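Local coordinates for protein proline dehydrogenase (Bradyrhizobium japonicum USDA 110, PDB 3HAZ) that probably oxidises proline to glutamate in two steps, using an FAD-dependent proline dehydrogenase and an NAD-dependent aldehyde dehydrogenase joined in one chain, at residues A37-T42 with L484-D489; L698-G703 with S707-V712. All blocks are in the same frame, centred on the assembly; numbering follows the deposited sequence.

Interaction 1. Residues A37-T42 with L484-D489; sequences ARIHRT and LQRPAD
Arg486 NH1 donates to Leu484 O over 2.6 Å, with an N-H...O angle of 148°, and both residues rest against helix 33-50. This is a loop-to-helix packing beside the proline dehydrogenase barrel. The carbonyl oxygen lies in the guanidinium plane. The arginine chain bends at chi2 (44°), which turns the guanidinium back toward the Leu484 carbonyl. On its other edge, NE makes a salt bridge with Glu36, so the group is gripped at two edges, which fixes its rotation. NH2 comes up to the helix, 3.5 Å from Ile39 CG2. A leucine here would probably leave Glu36 without this charge partner and Leu484 O without this donor. The His40 ring and the guanidinium are nearly coplanar, 21° apart, and meet edge to edge rather than stacked. His40 CG stands anti to the backbone N (chi1 -170°), which carries the ring across to Leu484. On the helix side, Ile39 also packs on Leu400 and Thr404 of helix 399-409. Leu484 reaches along helix 33-50 to Ala43 and Ile47. Its CD1 makes a CH-pi contact over one face of the His40 ring, 3.7 Å from the ring centroid and closest to CE1.

Interaction 2. Residues L698-G703 with S707-V712; sequences LLHEAG and SALYLV
Leu699 and Leu709 meet with their side chains at about a right angle, and His700 comes in beside Leu709 with a ring edge. The contact closes a beta-alpha-beta crossover of the aldehyde dehydrogenase part. Strand 679-683 leads into helix 689-702, and a short turn leads back into strand 709-711. Leu709 points from the strand toward the helix. Its CG is anti to the backbone N (chi1 175°); with chi2 at 64°, this puts the CD2 branch against Leu699. There CD2 lies 3.7 Å from Leu699 CD1 and 3.9 Å from Leu699 CB. One methyl thus sits against both the base and the end of the other leucine.

The His700 side chain crosses that of Leu709 obliquely. The ring presents its CE1 edge to the strand. Leu709 O lies near the ring plane, 3.2 Å from His700 CE1. The same CE1 is 3.7 Å from Leu709 CB, so the ring touches both backbone and side chain of one residue. His700 ND1 is hydrogen-bonded to Ile704 O in the connecting turn, which fixes the rotation of the ring. The helix ends just beyond in a Schellman motif, where Gly703 takes a positive phi (129°).

Strand 709-711 pairs in parallel with strand 679-683 through backbone bonds of Tyr710 to Val680 and Ala682. Val670 of helix 664-675 touches both leucines. Helix 571-587 packs on Leu699 through Ala581, while Tyr710 points away from helix 689-702 and packs on helix 549-567.

In the fold
The two contacts lie far apart in one long chain. Their centres are about 65 Å apart, and their nearest atoms about 46 Å. They share no helix, strand or sheet. Interaction 1 comes first, its segments 442 positions apart. It brings helix 33-50 to segment 484-489, beyond strand 440-448, the last strand of the parallel barrel sheet. The side chain of Leu484 is about 11 Å from the bound FAD. Interaction 2 opens later and is local. It packs helix 689-702 on strand 709-711, part of a mixed sheet. The side chains of Leu709 and the NAD-binding Lys683 are about 10 Å apart. One thus lies beside the FAD-binding part and the other in the NAD-binding part of this bifunctional enzyme.

Interaction 1. Residues A37-T42 with L484-D489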
loop_
_atom_site.group_PDB
_atom_site.type_symbol
_atom_site.label_atom_id
_atom_site.label_comp_id
_atom_site.label_asym_id
_atom_site.label_seq_id
_atom_site.Cartn_x
_atom_site.Cartn_y
_atom_site.Cartn_z
ATOM N N ALA A 37 -13.123 36.470 -25.595
ATOM C CA ALA A 37 -14.557 36.360 -25.816
ATOM C C ALA A 37 -14.883 36.163 -27.295
ATOM O O ALA A 37 -15.726 35.337 -27.642
ATOM C CB ALA A 37 -15.281 37.584 -25.260
ATOM N N ARG A 38 -14.220 36.924 -28.165
ATOM C CA ARG A 38 -14.401 36.747 -29.603
ATOM C C ARG A 38 -13.936 35.352 -30.024
ATOM O O ARG A 38 -14.594 34.670 -30.807
ATOM C CB ARG A 38 -13.651 37.828 -30.395
ATOM C CG ARG A 38 -14.276 39.236 -30.271
ATOM C CD ARG A 38 -13.639 40.236 -31.238
ATOM N NE ARG A 38 -12.282 40.601 -30.837
ATOM C CZ ARG A 38 -11.995 41.582 -29.985
ATOM N NH1 ARG A 38 -12.973 42.299 -29.447
ATOM N NH2 ARG A 38 -10.733 41.846 -29.671
ATOM N N ILE A 39 -12.798 34.933 -29.492
ATOM C CA ILE A 39 -12.232 33.645 -29.855
ATOM C C ILE A 39 -13.182 32.530 -29.450
ATOM O O ILE A 39 -13.450 31.608 -30.230
ATOM C CB ILE A 39 -10.858 33.445 -29.197
ATOM C CG1 ILE A 39 -9.805 34.277 -29.937
ATOM C CG2 ILE A 39 -10.472 31.987 -29.203
ATOM C CD1 ILE A 39 -8.495 34.409 -29.194
ATOM N N HIS A 40 -13.703 32.635 -28.231
ATOM C CA HIS A 40 -14.594 31.625 -27.683
ATOM C C HIS A 40 -15.833 31.479 -28.548
ATOM O O HIS A 40 -16.269 30.365 -28.836
ATOM C CB HIS A 40 -14.995 31.983 -26.251
ATOM C CG HIS A 40 -15.719 30.884 -25.537
ATOM N ND1 HIS A 40 -15.061 29.894 -24.836
ATOM C CD2 HIS A 40 -17.040 30.616 -25.420
ATOM C CE1 HIS A 40 -15.949 29.065 -24.316
ATOM N NE2 HIS A 40 -17.156 29.480 -24.657
ATOM N N ARG A 41 -16.388 32.612 -28.966
ATOM C CA ARG A 41 -17.601 32.632 -29.777
ATOM C C ARG A 41 -17.384 32.041 -31.172
ATOM O O ARG A 41 -18.112 31.138 -31.584
ATOM C CB ARG A 41 -18.146 34.056 -29.887
ATOM C CG ARG A 41 -19.320 34.180 -30.834
ATOM C CD ARG A 41 -19.606 35.627 -31.181
ATOM N NE ARG A 41 -20.382 35.723 -32.413
ATOM C CZ ARG A 41 -21.701 35.587 -32.475
ATOM N NH1 ARG A 41 -22.397 35.352 -31.367
ATOM N NH2 ARG A 41 -22.323 35.685 -33.644
ATOM N N THR A 42 -16.393 32.568 -31.892
ATOM C CA THR A 42 -16.007 32.029 -33.194
ATOM C C THR A 42 -15.773 30.521 -33.142
ATOM O O THR A 42 -16.282 29.773 -33.983
ATOM C CB THR A 42 -14.722 32.703 -33.735
ATOM O OG1 THR A 42 -14.989 34.077 -34.034
ATOM C CG2 THR A 42 -14.240 32.009 -35.005
ATOM N N LEU A 484 -12.276 23.725 -26.167
ATOM C CA LEU A 484 -11.995 25.157 -26.124
ATOM C C LEU A 484 -10.995 25.554 -25.045
ATOM O O LEU A 484 -10.703 26.738 -24.865
ATOM C CB LEU A 484 -13.292 25.936 -25.914
ATOM C CG LEU A 484 -14.257 25.928 -27.096
ATOM C CD1 LEU A 484 -15.372 26.940 -26.877
ATOM C CD2 LEU A 484 -13.496 26.228 -28.374
ATOM N N GLN A 485 -10.489 24.569 -24.316
ATOM C CA GLN A 485 -9.494 24.836 -23.289
ATOM C C GLN A 485 -8.290 25.509 -23.929
ATOM O O GLN A 485 -7.765 25.025 -24.934
ATOM C CB GLN A 485 -9.053 23.530 -22.627
ATOM C CG GLN A 485 -8.007 23.706 -21.534
ATOM C CD GLN A 485 -7.171 22.457 -21.317
ATOM O OE1 GLN A 485 -6.840 22.105 -20.182
ATOM N NE2 GLN A 485 -6.825 21.775 -22.409
ATOM N N ARG A 486 -7.852 26.625 -23.360
ATOM C CA ARG A 486 -6.650 27.274 -23.866
ATOM C C ARG A 486 -5.394 26.474 -23.513
ATOM O O ARG A 486 -5.291 25.917 -22.417
ATOM C CB ARG A 486 -6.551 28.718 -23.374
ATOM C CG ARG A 486 -7.131 29.743 -24.354
ATOM C CD ARG A 486 -8.472 29.296 -24.929
ATOM N NE ARG A 486 -9.312 30.430 -25.314
ATOM C CZ ARG A 486 -10.634 30.368 -25.462
ATOM N NH1 ARG A 486 -11.272 29.224 -25.259
ATOM N NH2 ARG A 486 -11.321 31.450 -25.810
ATOM N N PRO A 487 -4.449 26.392 -24.461
ATOM C CA PRO A 487 -3.212 25.623 -24.282
ATOM C C PRO A 487 -2.434 26.050 -23.039
ATOM O O PRO A 487 -1.942 25.195 -22.301
ATOM C CB PRO A 487 -2.424 25.937 -25.558
ATOM C CG PRO A 487 -3.497 26.203 -26.587
ATOM C CD PRO A 487 -4.578 26.924 -25.833
ATOM N N ALA A 488 -2.329 27.353 -22.812
ATOM C CA ALA A 488 -1.646 27.870 -21.632
ATOM C C ALA A 488 -2.254 27.326 -20.338
ATOM O O ALA A 488 -1.547 27.115 -19.355
ATOM C CB ALA A 488 -1.658 29.398 -21.629
ATOM N N ASP A 489 -3.562 27.089 -20.342
ATOM C CA ASP A 489 -4.236 26.594 -19.144
ATOM C C ASP A 489 -4.023 25.104 -18.931
ATOM O O ASP A 489 -4.266 24.582 -17.843
ATOM C CB ASP A 489 -5.727 26.921 -19.194
ATOM C CG ASP A 489 -5.997 28.406 -19.061
ATOM O OD1 ASP A 489 -5.175 29.099 -18.420
ATOM O OD2 ASP A 489 -7.019 28.878 -19.601
#

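Interaction 2. Residues L698-G703 with S707-V712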
loop_
_atom_site.group_PDB
_atom_site.type_symbol
_atom_site.label_atom_id
_atom_site.label_comp_id
_atom_site.label_asym_id
_atom_site.label_seq_id
_atom_site.Cartn_x
_atom_site.Cartn_y
_atom_site.Cartn_z
ATOM N N LEU A 698 42.177 0.257 -20.921
ATOM C CA LEU A 698 41.087 1.063 -20.390
ATOM C C LEU A 698 40.407 0.356 -19.220
ATOM O O LEU A 698 40.059 0.989 -18.223
ATOM C CB LEU A 698 40.072 1.400 -21.494
ATOM C CG LEU A 698 38.898 2.310 -21.121
ATOM C CD1 LEU A 698 38.354 3.036 -22.349
ATOM C CD2 LEU A 698 37.795 1.522 -20.423
ATOM N N LEU A 699 40.213 -0.955 -19.343
ATOM C CA LEU A 699 39.601 -1.728 -18.268
ATOM C C LEU A 699 40.472 -1.710 -17.017
ATOM O O LEU A 699 39.964 -1.569 -15.906
ATOM C CB LEU A 699 39.350 -3.170 -18.702
ATOM C CG LEU A 699 38.114 -3.427 -19.571
ATOM C CD1 LEU A 699 38.078 -4.884 -19.980
ATOM C CD2 LEU A 699 36.845 -3.053 -18.822
ATOM N N HIS A 700 41.780 -1.869 -17.205
ATOM C CA HIS A 700 42.720 -1.806 -16.094
ATOM C C HIS A 700 42.609 -0.448 -15.408
ATOM O O HIS A 700 42.574 -0.366 -14.184
ATOM C CB HIS A 700 44.164 -2.026 -16.569
ATOM C CG HIS A 700 44.471 -3.434 -16.980
ATOM N ND1 HIS A 700 43.969 -4.534 -16.314
ATOM C CD2 HIS A 700 45.256 -3.921 -17.970
ATOM C CE1 HIS A 700 44.419 -5.637 -16.887
ATOM N NE2 HIS A 700 45.206 -5.293 -17.891
ATOM N N GLU A 701 42.555 0.616 -16.203
ATOM C CA GLU A 701 42.441 1.965 -15.658
ATOM C C GLU A 701 41.109 2.148 -14.931
ATOM O O GLU A 701 41.006 2.938 -13.996
ATOM C CB GLU A 701 42.591 3.014 -16.767
ATOM C CG GLU A 701 42.503 4.451 -16.269
ATOM C CD GLU A 701 42.590 5.480 -17.385
ATOM O OE1 GLU A 701 42.912 5.102 -18.534
ATOM O OE2 GLU A 701 42.340 6.673 -17.109
ATOM N N ALA A 702 40.093 1.408 -15.362
ATOM C CA ALA A 702 38.761 1.511 -14.772
ATOM C C ALA A 702 38.638 0.764 -13.443
ATOM O O ALA A 702 37.674 0.949 -12.708
ATOM C CB ALA A 702 37.708 1.015 -15.759
ATOM N N GLY A 703 39.608 -0.086 -13.138
ATOM C CA GLY A 703 39.595 -0.783 -11.864
ATOM C C GLY A 703 39.763 -2.287 -11.934
ATOM O O GLY A 703 39.773 -2.957 -10.901
ATOM N N SER A 707 46.126 -8.502 -12.530
ATOM C CA SER A 707 46.185 -9.945 -12.316
ATOM C C SER A 707 44.898 -10.664 -12.726
ATOM O O SER A 707 44.850 -11.893 -12.731
ATOM C CB SER A 707 46.517 -10.258 -10.854
ATOM O OG SER A 707 45.616 -9.599 -9.984
ATOM N N ALA A 708 43.866 -9.900 -13.078
ATOM C CA ALA A 708 42.577 -10.483 -13.438
ATOM C C ALA A 708 42.342 -10.527 -14.949
ATOM O O ALA A 708 41.433 -11.209 -15.417
ATOM C CB ALA A 708 41.441 -9.727 -12.752
ATOM N N LEU A 709 43.161 -9.806 -15.708
ATOM C CA LEU A 709 42.922 -9.659 -17.143
ATOM C C LEU A 709 44.211 -9.570 -17.956
ATOM O O LEU A 709 44.994 -8.637 -17.782
ATOM C CB LEU A 709 42.065 -8.414 -17.409
ATOM C CG LEU A 709 41.821 -8.040 -18.875
ATOM C CD1 LEU A 709 41.023 -9.125 -19.592
ATOM C CD2 LEU A 709 41.108 -6.694 -18.975
ATOM N N TYR A 710 44.414 -10.531 -18.856
ATOM C CA TYR A 710 45.592 -10.543 -19.720
ATOM C C TYR A 710 45.226 -10.613 -21.198
ATOM O O TYR A 710 44.338 -11.365 -21.594
ATOM C CB TYR A 710 46.522 -11.709 -19.360
ATOM C CG TYR A 710 47.102 -11.598 -17.970
ATOM C CD1 TYR A 710 46.353 -11.957 -16.858
ATOM C CD2 TYR A 710 48.390 -11.122 -17.767
ATOM C CE1 TYR A 710 46.873 -11.855 -15.583
ATOM C CE2 TYR A 710 48.921 -11.010 -16.486
ATOM C CZ TYR A 710 48.153 -11.379 -15.401
ATOM O OH TYR A 710 48.659 -11.274 -14.124
ATOM N N LEU A 711 45.926 -9.827 -22.007
ATOM C CA LEU A 711 45.753 -9.875 -23.452
ATOM C C LEU A 711 46.859 -10.709 -24.088
ATOM O O LEU A 711 48.041 -10.458 -23.861
ATOM C CB LEU A 711 45.778 -8.471 -24.047
ATOM C CG LEU A 711 45.364 -8.407 -25.516
ATOM C CD1 LEU A 711 43.847 -8.519 -25.627
ATOM C CD2 LEU A 711 45.863 -7.123 -26.160
ATOM N N VAL A 712 46.467 -11.702 -24.879
ATOM C CA VAL A 712 47.412 -12.487 -25.660
ATOM C C VAL A 712 47.036 -12.391 -27.132
ATOM O O VAL A 712 45.938 -12.784 -27.519
ATOM C CB VAL A 712 47.401 -13.963 -25.237
ATOM C CG1 VAL A 712 48.234 -14.793 -26.193
ATOM C CG2 VAL A 712 47.910 -14.110 -23.809
#